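Local atomic coordinates of putative thioesterase II (Thermobifida fusca, PDB entry 3BBJ), a protein that probably hydrolyses acyl-CoA thioesters, as a putative thioesterase II built from two hot-dog-type domains in one chain. Residues Y40-L45 / Y63-P68; Q46-A51 / I76-L81; A193-A198 / V251-A256; A198-P203 / A215-L220; S207-W212 / S237-V242. All coordinates share one frame; numbering follows the deposited sequence.

Contact 1: Y40-L45 / Y63-P68; sequences YLMTVL and YHFHRP. With SO4 (sulfate ion), chain C.
Arg-67 NH2 donates to sulfate O3 over 3.2 Å with an almost straight N-H...O angle of 176°, while the joint between the segments themselves is mainly apolar and falls to Met-42 and Tyr-63. The sulfate, probably taken up from the crystallisation liquor, lies at the edge of the guanidinium near its plane. A second, weak bond from Arg-67 NE reaches sulfate O1, and NH1 of the same group is held by Thr-100 O.

Away from this charged end, helix 40-45 packs on strand 63-65 with an axis separation of 10.8 Å and an angle of 131° between their directions. Met-42, present as selenomethionine, carries most of the helix's share. Its CG sits 3.4 Å from the centroid of the Tyr-63 ring and only 7° off the ring normal, a CH-pi contact over the face. With chi2 extended, SE lies off centre, 4.3 Å from the same centroid; the bend at chi3 turns CE back toward Tyr-63 CE2. SE also approaches Phe-65 CZ at 3.9 Å, at the ring edge, so one atom makes Met-aromatic contacts with two rings. Leu-45 adds CD1 at the edge of the Tyr-63 ring, 4.0 Å from CE1.

Leu-220 and Trp-222 of the adjacent strand 217-224 also touch Met-42. Tyr-63 is thus packed over a face by one helix residue and along its rim by another, which implies that the two segments are held mainly by dispersion and CH-pi forces; the sulfate, bound by Arg-67 at the far end, does not join them.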
# COMPACT_ATOMS: atom_id res chain seq x y z
N TYR A 40 15.36 -0.91 7.39
CA TYR A 40 16.15 -0.22 8.41
C TYR A 40 15.94 1.29 8.34
O TYR A 40 15.81 1.95 9.36
CB TYR A 40 17.64 -0.61 8.28
CG TYR A 40 18.57 0.22 9.15
CD1 TYR A 40 18.57 0.09 10.53
CD2 TYR A 40 19.45 1.14 8.58
CE1 TYR A 40 19.41 0.85 11.31
CE2 TYR A 40 20.30 1.90 9.35
CZ TYR A 40 20.28 1.76 10.71
OH TYR A 40 21.16 2.53 11.47
N LEU A 41 15.89 1.83 7.12
CA LEU A 41 15.66 3.26 6.91
C LEU A 41 14.22 3.63 7.29
O LEU A 41 13.95 4.77 7.72
CB LEU A 41 15.91 3.63 5.45
CG LEU A 41 17.23 3.22 4.79
CD1 LEU A 41 17.25 3.77 3.40
CD2 LEU A 41 18.48 3.70 5.56
N MSE A 42 13.30 2.68 7.14
CA MSE A 42 11.91 2.88 7.57
C MSE A 42 11.80 3.02 9.10
O MSE A 42 11.09 3.88 9.60
CB MSE A 42 11.02 1.76 7.05
CG MSE A 42 10.61 1.98 5.57
SE MSE A 42 9.89 0.43 4.65
CE MSE A 42 8.83 -0.30 6.09
N THR A 43 12.54 2.17 9.80
CA THR A 43 12.56 2.10 11.25
C THR A 43 12.98 3.44 11.85
O THR A 43 12.38 3.93 12.82
CB THR A 43 13.54 0.98 11.70
OG1 THR A 43 12.99 -0.31 11.38
CG2 THR A 43 13.80 1.05 13.18
N VAL A 44 14.00 4.02 11.24
CA VAL A 44 14.54 5.32 11.64
C VAL A 44 13.54 6.43 11.35
O VAL A 44 13.34 7.33 12.18
CB VAL A 44 15.89 5.58 10.93
CG1 VAL A 44 16.22 7.07 10.90
CG2 VAL A 44 17.01 4.79 11.60
N LEU A 45 12.92 6.39 10.17
CA LEU A 45 11.94 7.40 9.82
C LEU A 45 10.71 7.25 10.70
O LEU A 45 10.13 8.25 11.12
CB LEU A 45 11.54 7.30 8.35
CG LEU A 45 12.53 7.74 7.27
CD1 LEU A 45 11.78 7.81 5.92
CD2 LEU A 45 13.20 9.09 7.58
N TYR A 63 5.94 4.66 2.06
CA TYR A 63 7.28 5.12 1.81
C TYR A 63 7.62 5.05 0.32
O TYR A 63 7.36 4.03 -0.35
CB TYR A 63 8.27 4.25 2.58
CG TYR A 63 8.15 4.26 4.09
CD1 TYR A 63 8.84 5.21 4.85
CD2 TYR A 63 7.44 3.27 4.77
CE1 TYR A 63 8.76 5.23 6.21
CE2 TYR A 63 7.37 3.27 6.16
CZ TYR A 63 8.03 4.27 6.87
OH TYR A 63 8.00 4.32 8.25
N HIS A 64 8.22 6.13 -0.18
CA HIS A 64 8.72 6.18 -1.55
C HIS A 64 10.23 6.31 -1.52
O HIS A 64 10.75 7.21 -0.88
CB HIS A 64 8.07 7.34 -2.30
CG HIS A 64 6.66 7.05 -2.69
ND1 HIS A 64 6.30 6.69 -3.97
CD2 HIS A 64 5.52 6.98 -1.95
CE1 HIS A 64 5.00 6.49 -4.02
NE2 HIS A 64 4.50 6.64 -2.80
N PHE A 65 10.93 5.39 -2.20
CA PHE A 65 12.40 5.29 -2.18
C PHE A 65 12.96 5.94 -3.40
O PHE A 65 12.63 5.55 -4.51
CB PHE A 65 12.84 3.82 -2.15
CG PHE A 65 12.47 3.11 -0.89
CD1 PHE A 65 11.19 2.61 -0.72
CD2 PHE A 65 13.38 2.97 0.15
CE1 PHE A 65 10.83 1.99 0.49
CE2 PHE A 65 13.03 2.34 1.34
CZ PHE A 65 11.76 1.85 1.51
N HIS A 66 13.83 6.92 -3.21
CA HIS A 66 14.36 7.69 -4.33
C HIS A 66 15.75 7.23 -4.74
O HIS A 66 16.02 7.07 -5.95
CB HIS A 66 14.40 9.18 -3.98
CG HIS A 66 13.08 9.71 -3.52
ND1 HIS A 66 11.92 9.53 -4.24
CD2 HIS A 66 12.74 10.43 -2.43
CE1 HIS A 66 10.92 10.11 -3.62
NE2 HIS A 66 11.39 10.66 -2.50
N ARG A 67 16.61 7.04 -3.74
CA ARG A 67 18.02 6.67 -3.93
C ARG A 67 18.52 5.79 -2.80
O ARG A 67 17.99 5.85 -1.69
CB ARG A 67 18.91 7.92 -3.90
CG ARG A 67 18.68 8.95 -4.97
CD ARG A 67 19.50 10.19 -4.69
NE ARG A 67 19.16 11.25 -5.64
CZ ARG A 67 18.12 12.08 -5.54
NH1 ARG A 67 17.28 12.02 -4.52
NH2 ARG A 67 17.93 13.00 -6.48
N PRO A 68 19.57 4.99 -3.07
CA PRO A 68 20.19 4.18 -2.01
C PRO A 68 20.95 5.04 -1.03
O PRO A 68 21.52 6.05 -1.43
CB PRO A 68 21.22 3.34 -2.77
CG PRO A 68 21.57 4.19 -3.96
CD PRO A 68 20.25 4.77 -4.37
S SO4 C . 21.00 12.19 -8.84
O1 SO4 C . 20.57 10.80 -8.64
O2 SO4 C . 21.82 12.25 -10.06
O3 SO4 C . 19.84 13.06 -9.02
O4 SO4 C . 21.78 12.65 -7.69

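Contact 2: Q46-A51 / I76-L81; sequences QRSALA and IETRVL
Residues 46-51, in the later part of helix 38-51, lie over strand 76-81, with the Ser-48 CA atom 7.1 Å from Thr-78 CA. Ser-48 makes the helix's contacts, and its CB bond points at the strand. Two methyl groups receive it: Ile-76 CG2 lies 3.7 Å from Ser-48 CB, and Thr-78 CG2 lies 3.8 Å from the same atom. The two methyls belong to residues two apart on the strand, hence on one face of it, and are themselves 3.8 Å from each other. Ile-76 CG2 reaches this position because it stands anti to its own backbone nitrogen.

The serine hydroxyl is engaged elsewhere. With chi1 at 60°, OG turns between the backbone nitrogen and carbonyl carbon and hydrogen bonds to Thr-92 OG1 of strand 88-96. It is also paired with Leu-45 O in the preceding turn, but that separation is modelled too short to be trusted in detail. The small polar residue therefore meets the strand mainly through CB while its oxygen is satisfied to the side. Tyr-22 of strand 21-26 further packs on Ile-76 and Thr-78. A long helix wrapped by a curved antiparallel sheet is the hallmark of the hot-dog fold, here probably its N-terminal copy.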
# COMPACT_ATOMS: atom_id res chain seq x y z
N GLN A 46 10.32 6.02 11.01
CA GLN A 46 9.17 5.81 11.89
C GLN A 46 9.39 6.52 13.22
O GLN A 46 8.46 7.12 13.76
CB GLN A 46 8.88 4.32 12.13
CG GLN A 46 7.70 4.06 13.09
CD GLN A 46 7.31 2.59 13.18
OE1 GLN A 46 6.86 1.99 12.21
NE2 GLN A 46 7.45 2.00 14.38
N ARG A 47 10.62 6.41 13.74
CA ARG A 47 10.97 7.02 15.03
C ARG A 47 10.82 8.53 15.02
O ARG A 47 10.32 9.12 15.98
CB ARG A 47 12.42 6.68 15.43
CG ARG A 47 12.56 5.31 16.04
CD ARG A 47 13.78 5.19 16.95
NE ARG A 47 13.53 4.18 17.97
CZ ARG A 47 13.70 2.87 17.82
NH1 ARG A 47 14.12 2.35 16.68
NH2 ARG A 47 13.43 2.05 18.84
N SER A 48 11.27 9.14 13.93
CA SER A 48 11.15 10.57 13.77
C SER A 48 9.70 11.01 13.79
O SER A 48 9.36 12.05 14.35
CB SER A 48 11.79 10.99 12.44
OG SER A 48 11.17 10.37 11.33
N ALA A 49 8.84 10.22 13.16
CA ALA A 49 7.44 10.58 13.02
C ALA A 49 6.68 10.51 14.33
O ALA A 49 5.87 11.38 14.63
CB ALA A 49 6.78 9.71 11.97
N LEU A 50 6.92 9.46 15.10
CA LEU A 50 6.23 9.29 16.38
C LEU A 50 6.75 10.28 17.43
O LEU A 50 6.04 10.59 18.38
CB LEU A 50 6.40 7.86 16.89
CG LEU A 50 5.82 6.75 16.01
CD1 LEU A 50 6.28 5.39 16.53
CD2 LEU A 50 4.33 6.85 15.99
N ALA A 51 7.99 10.75 17.26
CA ALA A 51 8.54 11.78 18.14
C ALA A 51 7.77 13.08 17.95
O ALA A 51 7.61 13.87 18.89
CB ALA A 51 10.02 11.99 17.87
N ILE A 76 17.26 13.90 9.05
CA ILE A 76 15.82 13.75 8.90
C ILE A 76 15.05 15.06 9.10
O ILE A 76 15.26 15.79 10.07
CB ILE A 76 15.29 12.71 9.87
CG1 ILE A 76 15.85 11.34 9.48
CG2 ILE A 76 13.73 12.74 9.89
CD1 ILE A 76 15.66 10.26 10.53
N GLU A 77 14.11 15.29 8.20
CA GLU A 77 13.34 16.52 8.13
C GLU A 77 11.85 16.16 8.19
O GLU A 77 11.34 15.54 7.27
CB GLU A 77 13.72 17.18 6.82
CG GLU A 77 13.33 18.61 6.63
CD GLU A 77 14.03 19.22 5.41
OE1 GLU A 77 15.28 19.17 5.36
OE2 GLU A 77 13.32 19.74 4.52
N THR A 78 11.18 16.51 9.29
CA THR A 78 9.78 16.11 9.52
C THR A 78 8.75 17.23 9.36
O THR A 78 9.07 18.40 9.39
CB THR A 78 9.57 15.48 10.92
OG1 THR A 78 9.79 16.46 11.94
CG2 THR A 78 10.51 14.30 11.14
N ARG A 79 7.49 16.83 9.19
CA ARG A 79 6.40 17.79 8.99
C ARG A 79 5.04 17.16 9.31
O ARG A 79 4.69 16.14 8.74
CB ARG A 79 6.42 18.27 7.54
CG ARG A 79 5.59 19.48 7.29
CD ARG A 79 6.01 20.15 6.00
NE ARG A 79 5.01 21.10 5.53
CZ ARG A 79 4.07 20.86 4.62
NH1 ARG A 79 3.98 19.67 4.02
NH2 ARG A 79 3.22 21.82 4.29
N VAL A 80 4.31 17.76 10.24
CA VAL A 80 3.00 17.26 10.64
C VAL A 80 2.06 17.79 9.58
O VAL A 80 2.04 18.98 9.30
CB VAL A 80 2.55 17.77 12.05
CG1 VAL A 80 1.20 17.16 12.45
CG2 VAL A 80 3.63 17.46 13.11
N LEU A 81 1.31 16.90 8.96
CA LEU A 81 0.38 17.31 7.90
C LEU A 81 -1.01 17.59 8.44
O LEU A 81 -1.73 18.42 7.90
CB LEU A 81 0.31 16.24 6.81
CG LEU A 81 1.62 15.96 6.05
CD1 LEU A 81 1.39 14.85 4.99
CD2 LEU A 81 2.18 17.25 5.41

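Contact 3: A193-A198 / V251-A256; sequences AFLPLA and VDLWDA
Helix 193-198 faces strand 251-254 with the CA atoms of Ala-198 and Leu-253 8.3 Å apart, the nearest backbone pair. This is the helix-on-sheet packing of a hot-dog domain, here the C-terminal one. The helix is kinked: Pro-196 has no amide hydrogen to give to the turn before, and Leu-197 N makes only a weak bond to Phe-194 O. Regular bonding returns at Ala-198 N, which reaches the same carbonyl at 2.8 Å.

Across the gap Leu-253 does the work for the strand. Its CB bond is directed at the helix, and CG lies anti to the carbonyl carbon (chi1 -57°), which sends the CD1 branch into the notch between two helix residues. One wall of that notch is the methyl of Ala-198, the other the CD2 end of Leu-195. The leucine side chains run past each other in opposite directions, so they meet by methyl ends and not by their full lengths. The methyl of Ala-198 is all the side chain there is on its wall.

Around this point Leu-253 is also packed by Phe-235 and Val-261 of the neighbouring strands, which encloses it within the sheet-helix interior. On the helix's other flank Pro-196 rests on Thr-43 and Gln-46, joining helix 191-198 to helix 38-51. The Ala-198 methyl is shared as well: it stands 3.7 Å above the plane of the Phe-194 ring, offset toward its rim. At the centre of the contact Leu-253 CD1 lies 3.6 Å from Ala-198 CB and 3.8 Å from Leu-195 CD2.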
# COMPACT_ATOMS: atom_id res chain seq x y z
N ALA A 193 8.67 -1.17 17.09
CA ALA A 193 9.81 -0.47 16.49
C ALA A 193 10.42 -1.31 15.38
O ALA A 193 10.96 -0.78 14.42
CB ALA A 193 10.86 -0.17 17.58
N PHE A 194 10.31 -2.63 15.51
CA PHE A 194 10.94 -3.61 14.61
C PHE A 194 10.08 -3.99 13.40
O PHE A 194 10.60 -4.47 12.40
CB PHE A 194 11.29 -4.86 15.44
CG PHE A 194 11.65 -6.09 14.62
CD1 PHE A 194 12.80 -6.13 13.86
CD2 PHE A 194 10.86 -7.24 14.70
CE1 PHE A 194 13.14 -7.27 13.13
CE2 PHE A 194 11.19 -8.40 13.98
CZ PHE A 194 12.34 -8.41 13.20
N LEU A 195 8.77 -3.77 13.49
CA LEU A 195 7.86 -4.12 12.38
C LEU A 195 8.30 -3.52 11.03
O LEU A 195 8.35 -4.24 10.03
CB LEU A 195 6.40 -3.77 12.73
CG LEU A 195 5.75 -4.64 13.82
CD1 LEU A 195 4.32 -4.26 14.08
CD2 LEU A 195 5.81 -6.12 13.44
N PRO A 196 8.64 -2.22 11.00
CA PRO A 196 9.07 -1.64 9.71
C PRO A 196 10.30 -2.31 9.08
O PRO A 196 10.42 -2.35 7.83
CB PRO A 196 9.34 -0.16 10.04
CG PRO A 196 9.37 -0.06 11.55
CD PRO A 196 8.62 -1.24 12.10
N LEU A 197 11.20 -2.84 9.91
CA LEU A 197 12.32 -3.63 9.39
C LEU A 197 11.86 -5.03 9.00
O LEU A 197 12.22 -5.54 7.94
CB LEU A 197 13.48 -3.74 10.41
CG LEU A 197 14.66 -4.67 10.04
CD1 LEU A 197 15.25 -4.31 8.70
CD2 LEU A 197 15.75 -4.62 11.08
N ALA A 198 11.07 -5.64 9.88
CA ALA A 198 10.54 -6.99 9.67
C ALA A 198 9.86 -7.17 8.33
O ALA A 198 10.11 -8.14 7.63
CB ALA A 198 9.59 -7.35 10.80
N VAL A 251 3.74 -9.02 2.26
CA VAL A 251 4.20 -9.65 3.49
C VAL A 251 3.21 -9.41 4.64
O VAL A 251 2.86 -8.28 4.96
CB VAL A 251 5.63 -9.13 3.89
CG1 VAL A 251 6.06 -9.65 5.26
CG2 VAL A 251 6.66 -9.49 2.82
N ASP A 252 2.73 -10.48 5.25
CA ASP A 252 1.88 -10.38 6.42
C ASP A 252 2.65 -10.95 7.60
O ASP A 252 3.43 -11.90 7.45
CB ASP A 252 0.55 -11.11 6.20
CG ASP A 252 -0.24 -10.52 5.04
OD1 ASP A 252 -0.45 -9.30 5.03
OD2 ASP A 252 -0.64 -11.27 4.12
N LEU A 253 2.47 -10.33 8.77
CA LEU A 253 3.11 -10.78 9.99
C LEU A 253 2.08 -11.03 11.08
O LEU A 253 1.16 -10.22 11.28
CB LEU A 253 4.12 -9.73 10.48
CG LEU A 253 5.26 -9.28 9.55
CD1 LEU A 253 6.10 -8.14 10.20
CD2 LEU A 253 6.13 -10.46 9.19
N TRP A 254 2.23 -12.16 11.77
CA TRP A 254 1.40 -12.53 12.92
C TRP A 254 2.30 -12.69 14.14
O TRP A 254 3.50 -12.96 14.02
CB TRP A 254 0.70 -13.87 12.70
CG TRP A 254 -0.30 -13.89 11.59
CD1 TRP A 254 -1.66 -13.85 11.72
CD2 TRP A 254 -0.02 -13.99 10.20
NE1 TRP A 254 -2.25 -13.92 10.47
CE2 TRP A 254 -1.27 -14.00 9.52
CE3 TRP A 254 1.15 -14.07 9.45
CZ2 TRP A 254 -1.36 -14.08 8.13
CZ3 TRP A 254 1.06 -14.16 8.07
CH2 TRP A 254 -0.19 -14.15 7.42
N ASP A 255 1.70 -12.54 15.32
CA ASP A 255 2.45 -12.70 16.56
C ASP A 255 2.38 -14.14 17.08
O ASP A 255 1.71 -15.00 16.48
CB ASP A 255 1.97 -11.69 17.62
CG ASP A 255 0.59 -12.04 18.22
OD1 ASP A 255 -0.11 -12.98 17.76
OD2 ASP A 255 0.22 -11.34 19.18
N ALA A 256 3.06 -14.37 18.20
CA ALA A 256 3.06 -15.66 18.90
C ALA A 256 1.65 -16.23 19.10
O ALA A 256 1.46 -17.44 19.06
CB ALA A 256 3.76 -15.53 20.28

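Contact 4: A198-P203 / A215-L220; sequences AVDALP and APTVEL
Leu-220, the residue most covered here, meets Val-199 through a single methyl pair, Leu-220 CD1 to Val-199 CG2 at 3.9 Å. The leucine extends from strand 219-220 with CG anti to its backbone nitrogen (chi1 179°), which throws CD1 forward to the loop. On the other side CG2 of Val-199 occupies the place between nitrogen and carbonyl carbon, and the two side chains cross obliquely. Their backbones stay well apart: the nearest CA atoms, those of Asp-200 and Leu-220, are 9.1 Å from each other.

Segment 198-203 enters the contact through a type I beta turn from Ala-198 to Ala-201, closed by a bond from Ala-201 N to Ala-198 O of 3.1 Å. The turn directs Val-199 and then Asp-200 at the strand. On the strand side, Val-218 and Glu-219 both face Leu-267, a classic beta bulge, and the chain turns a corner at 218. Thr-217 lies just before this corner.

Asp-200 OD1 and Thr-217 OG1 stand 4.5 Å apart, a separation too long for direct bonding. Gln-266 bridges them instead, its NE2 bonded to Asp-200 OD1 and its OE1 to Thr-217 OG1. The second carboxylate oxygen, OD2, takes the amide of Gly-39 near the start of helix 38-51, so both oxygens of the aspartate have fixed partners. This Asp-Thr-Gln cluster resembles the trio that orients the attacking water in Escherichia coli thioesterase II, and the arrangement is consistent with the active site of a double hot-dog acyl-CoA thioesterase.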
# COMPACT_ATOMS: atom_id res chain seq x y z
N ALA A 198 11.07 -5.64 9.88
CA ALA A 198 10.54 -6.99 9.67
C ALA A 198 9.86 -7.17 8.33
O ALA A 198 10.11 -8.14 7.63
CB ALA A 198 9.59 -7.35 10.80
N VAL A 199 9.04 -6.21 7.93
CA VAL A 199 8.29 -6.31 6.68
C VAL A 199 9.21 -6.36 5.44
O VAL A 199 8.78 -6.77 4.37
CB VAL A 199 7.28 -5.12 6.50
CG1 VAL A 199 6.39 -4.95 7.70
CG2 VAL A 199 8.00 -3.82 6.26
N ASP A 200 10.45 -5.89 5.61
CA ASP A 200 11.46 -5.88 4.54
C ASP A 200 12.69 -6.69 4.92
O ASP A 200 13.77 -6.48 4.37
CB ASP A 200 11.93 -4.44 4.23
CG ASP A 200 12.70 -4.34 2.90
OD1 ASP A 200 12.34 -5.04 1.93
OD2 ASP A 200 13.64 -3.55 2.82
N ALA A 201 12.54 -7.63 5.85
CA ALA A 201 13.70 -8.40 6.31
C ALA A 201 13.79 -9.81 5.71
O ALA A 201 14.60 -10.63 6.18
CB ALA A 201 13.70 -8.49 7.86
N LEU A 202 12.98 -10.08 4.67
CA LEU A 202 12.94 -11.43 4.08
C LEU A 202 13.52 -11.47 2.66
O LEU A 202 13.69 -10.43 2.03
CB LEU A 202 11.50 -11.93 4.03
CG LEU A 202 10.57 -11.68 5.21
CD1 LEU A 202 9.12 -11.77 4.71
CD2 LEU A 202 10.87 -12.67 6.37
N PRO A 203 13.81 -12.69 2.15
CA PRO A 203 14.34 -12.79 0.78
C PRO A 203 13.33 -12.20 -0.20
O PRO A 203 12.13 -12.45 -0.06
CB PRO A 203 14.48 -14.30 0.55
CG PRO A 203 14.52 -14.91 1.87
CD PRO A 203 13.73 -14.02 2.79
N ALA A 215 15.77 -6.33 -5.82
CA ALA A 215 15.41 -5.15 -6.60
C ALA A 215 15.31 -3.99 -5.64
O ALA A 215 14.90 -4.15 -4.50
CB ALA A 215 14.07 -5.34 -7.34
N PRO A 216 15.71 -2.80 -6.09
CA PRO A 216 15.41 -1.74 -5.15
C PRO A 216 13.90 -1.51 -5.07
O PRO A 216 13.19 -1.58 -6.10
CB PRO A 216 16.11 -0.50 -5.73
CG PRO A 216 16.79 -0.94 -6.99
CD PRO A 216 16.38 -2.34 -7.31
N THR A 217 13.43 -1.28 -3.84
CA THR A 217 12.02 -0.98 -3.60
C THR A 217 11.70 0.36 -4.20
O THR A 217 12.48 1.30 -4.10
CB THR A 217 11.69 -0.92 -2.10
OG1 THR A 217 12.12 -2.13 -1.49
CG2 THR A 217 10.19 -0.76 -1.89
N VAL A 218 10.54 0.43 -4.84
CA VAL A 218 10.05 1.69 -5.36
C VAL A 218 9.07 2.28 -4.35
O VAL A 218 9.16 3.46 -4.03
CB VAL A 218 9.42 1.52 -6.74
CG1 VAL A 218 8.71 2.80 -7.12
CG2 VAL A 218 10.49 1.14 -7.75
N GLU A 219 8.14 1.45 -3.85
CA GLU A 219 7.12 1.89 -2.91
C GLU A 219 6.80 0.77 -1.93
O GLU A 219 6.71 -0.36 -2.32
CB GLU A 219 5.85 2.34 -3.66
CG GLU A 219 4.84 3.21 -2.84
CD GLU A 219 4.01 2.44 -1.83
OE1 GLU A 219 3.65 1.27 -2.07
OE2 GLU A 219 3.69 3.03 -0.77
N LEU A 220 6.64 1.10 -0.65
CA LEU A 220 6.14 0.15 0.34
C LEU A 220 5.17 0.89 1.24
O LEU A 220 5.49 1.98 1.75
CB LEU A 220 7.28 -0.47 1.17
CG LEU A 220 6.94 -1.47 2.29
CD1 LEU A 220 8.15 -2.30 2.70
CD2 LEU A 220 6.35 -0.78 3.52

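Contact 5: S207-W212 / S237-V242; sequences SLLVDW and STCALV
Leu-209 CD1 lodges between Val-242 CG2, at 3.6 Å, and Cys-239 SG, at 3.8 Å, where a loop of the C-terminal hot-dog domain meets the end of strand 233-243. The next residue adds a second methyl pair, with Val-210 CG1 lying 3.9 Å from Val-242 CG1. Val-242 thus spreads its two branches between neighbouring loop residues, CG2 to the leucine and CG1 to the valine. Cys-239 brings its sulfur in by standing anti to its backbone nitrogen (chi1 169°). All three pairs are apolar, and their shape depends on how the two backbones are held.

Strand 233-243 is interrupted between 238 and 241, and the Asp-248 carboxylate bonds to the amides of Ala-240 and Leu-241 at this break. Beyond it, Leu-241 and Val-242 pair antiparallel with a strand of the second subunit, so the sheet continues across the dimer interface. Tyr-119 of that subunit also packs on Leu-209. The loop follows a 3-10 turn at 207-208, and Ser-207 OG bonds to Pro-204 O. After the contact the loop bends at an inverse gamma turn centred on Asp-211, marked by a weak bond from Trp-212 N to Val-210 O of 3.1 Å.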
# COMPACT_ATOMS: atom_id res chain seq x y z
N SER A 207 12.91 -13.65 -6.36
CA SER A 207 13.98 -14.59 -6.55
C SER A 207 13.43 -15.97 -6.88
O SER A 207 14.10 -16.75 -7.54
CB SER A 207 14.87 -14.64 -5.31
OG SER A 207 14.15 -15.11 -4.19
N LEU A 208 12.21 -16.27 -6.43
CA LEU A 208 11.55 -17.55 -6.70
C LEU A 208 10.97 -17.70 -8.10
O LEU A 208 10.52 -18.78 -8.46
CB LEU A 208 10.40 -17.76 -5.72
CG LEU A 208 10.77 -17.90 -4.26
CD1 LEU A 208 9.50 -18.06 -3.46
CD2 LEU A 208 11.72 -19.08 -4.06
N LEU A 209 10.99 -16.62 -8.90
CA LEU A 209 10.25 -16.55 -10.17
C LEU A 209 11.08 -16.18 -11.41
O LEU A 209 10.91 -16.78 -12.47
CB LEU A 209 9.13 -15.52 -10.02
CG LEU A 209 8.21 -15.72 -8.80
CD1 LEU A 209 7.43 -14.46 -8.48
CD2 LEU A 209 7.28 -16.92 -9.02
N VAL A 210 11.89 -15.13 -11.32
CA VAL A 210 12.82 -14.77 -12.40
C VAL A 210 14.23 -14.78 -11.80
O VAL A 210 14.38 -14.95 -10.58
CB VAL A 210 12.47 -13.42 -13.10
CG1 VAL A 210 11.01 -13.44 -13.59
CG2 VAL A 210 12.69 -12.21 -12.18
N ASP A 211 15.25 -14.60 -12.62
CA ASP A 211 16.63 -14.77 -12.13
C ASP A 211 17.28 -13.47 -11.64
O ASP A 211 18.38 -13.10 -12.05
CB ASP A 211 17.50 -15.54 -13.15
CG ASP A 211 17.72 -14.79 -14.44
OD1 ASP A 211 17.08 -13.73 -14.65
OD2 ASP A 211 18.57 -15.26 -15.24
N TRP A 212 16.56 -12.77 -10.76
CA TRP A 212 17.05 -11.59 -10.06
C TRP A 212 16.84 -11.88 -8.59
O TRP A 212 15.74 -12.26 -8.18
CB TRP A 212 16.26 -10.35 -10.41
CG TRP A 212 16.64 -9.72 -11.68
CD1 TRP A 212 16.07 -9.91 -12.90
CD2 TRP A 212 17.67 -8.74 -11.86
NE1 TRP A 212 16.69 -9.12 -13.84
CE2 TRP A 212 17.68 -8.39 -13.23
CE3 TRP A 212 18.58 -8.11 -11.00
CZ2 TRP A 212 18.56 -7.45 -13.76
CZ3 TRP A 212 19.47 -7.19 -11.53
CH2 TRP A 212 19.45 -6.87 -12.90
N SER A 237 5.04 -14.49 2.72
CA SER A 237 5.37 -13.60 1.59
C SER A 237 4.86 -14.18 0.29
O SER A 237 5.10 -15.32 0.00
CB SER A 237 6.87 -13.39 1.48
OG SER A 237 7.11 -12.48 0.43
N THR A 238 4.15 -13.37 -0.50
CA THR A 238 3.58 -13.83 -1.74
C THR A 238 3.71 -12.77 -2.82
O THR A 238 4.09 -11.64 -2.54
CB THR A 238 2.09 -14.23 -1.56
OG1 THR A 238 1.30 -13.07 -1.32
CG2 THR A 238 1.94 -15.18 -0.40
N CYS A 239 3.38 -13.17 -4.04
CA CYS A 239 3.49 -12.32 -5.21
C CYS A 239 2.44 -12.77 -6.20
O CYS A 239 2.30 -13.97 -6.45
CB CYS A 239 4.88 -12.46 -5.83
SG CYS A 239 5.05 -11.70 -7.45
N ALA A 240 1.68 -11.82 -6.73
CA ALA A 240 0.61 -12.13 -7.70
C ALA A 240 1.05 -11.92 -9.15
O ALA A 240 0.51 -12.57 -10.04
CB ALA A 240 -0.67 -11.33 -7.39
N LEU A 241 2.02 -11.05 -9.39
CA LEU A 241 2.44 -10.80 -10.77
C LEU A 241 3.86 -10.26 -10.93
O LEU A 241 4.28 -9.35 -10.23
CB LEU A 241 1.46 -9.81 -11.44
CG LEU A 241 1.64 -9.50 -12.94
CD1 LEU A 241 1.22 -10.68 -13.78
CD2 LEU A 241 0.85 -8.30 -13.37
N VAL A 242 4.59 -10.85 -11.88
CA VAL A 242 5.86 -10.31 -12.32
C VAL A 242 5.63 -9.99 -13.79
O VAL A 242 5.31 -10.90 -14.56
CB VAL A 242 6.99 -11.32 -12.18
CG1 VAL A 242 8.25 -10.74 -12.78
CG2 VAL A 242 7.20 -11.71 -10.72

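How the contacts relate
Contacts 1, 2 and 3 are buried helix-on-sheet packing, whereas contacts 4 and 5 are only partly buried and bring loops to strands. Contacts 1 and 2 use successive parts of helix 38-51, and Val-44 of the former touches Ile-76 of the latter. Contacts 3 and 4 share Ala-198, where helix 191-198 passes into its loop. Strands 57-65 and 217-224 are neighbours, so contacts 1 and 4 join the two hot-dog domains. Aromatic and selenium packing marks contact 1, aliphatic methyls contacts 2 and 3, and a bridged polar cluster contact 4. Contacts 2 and 5 lie about 33 Å apart between centres.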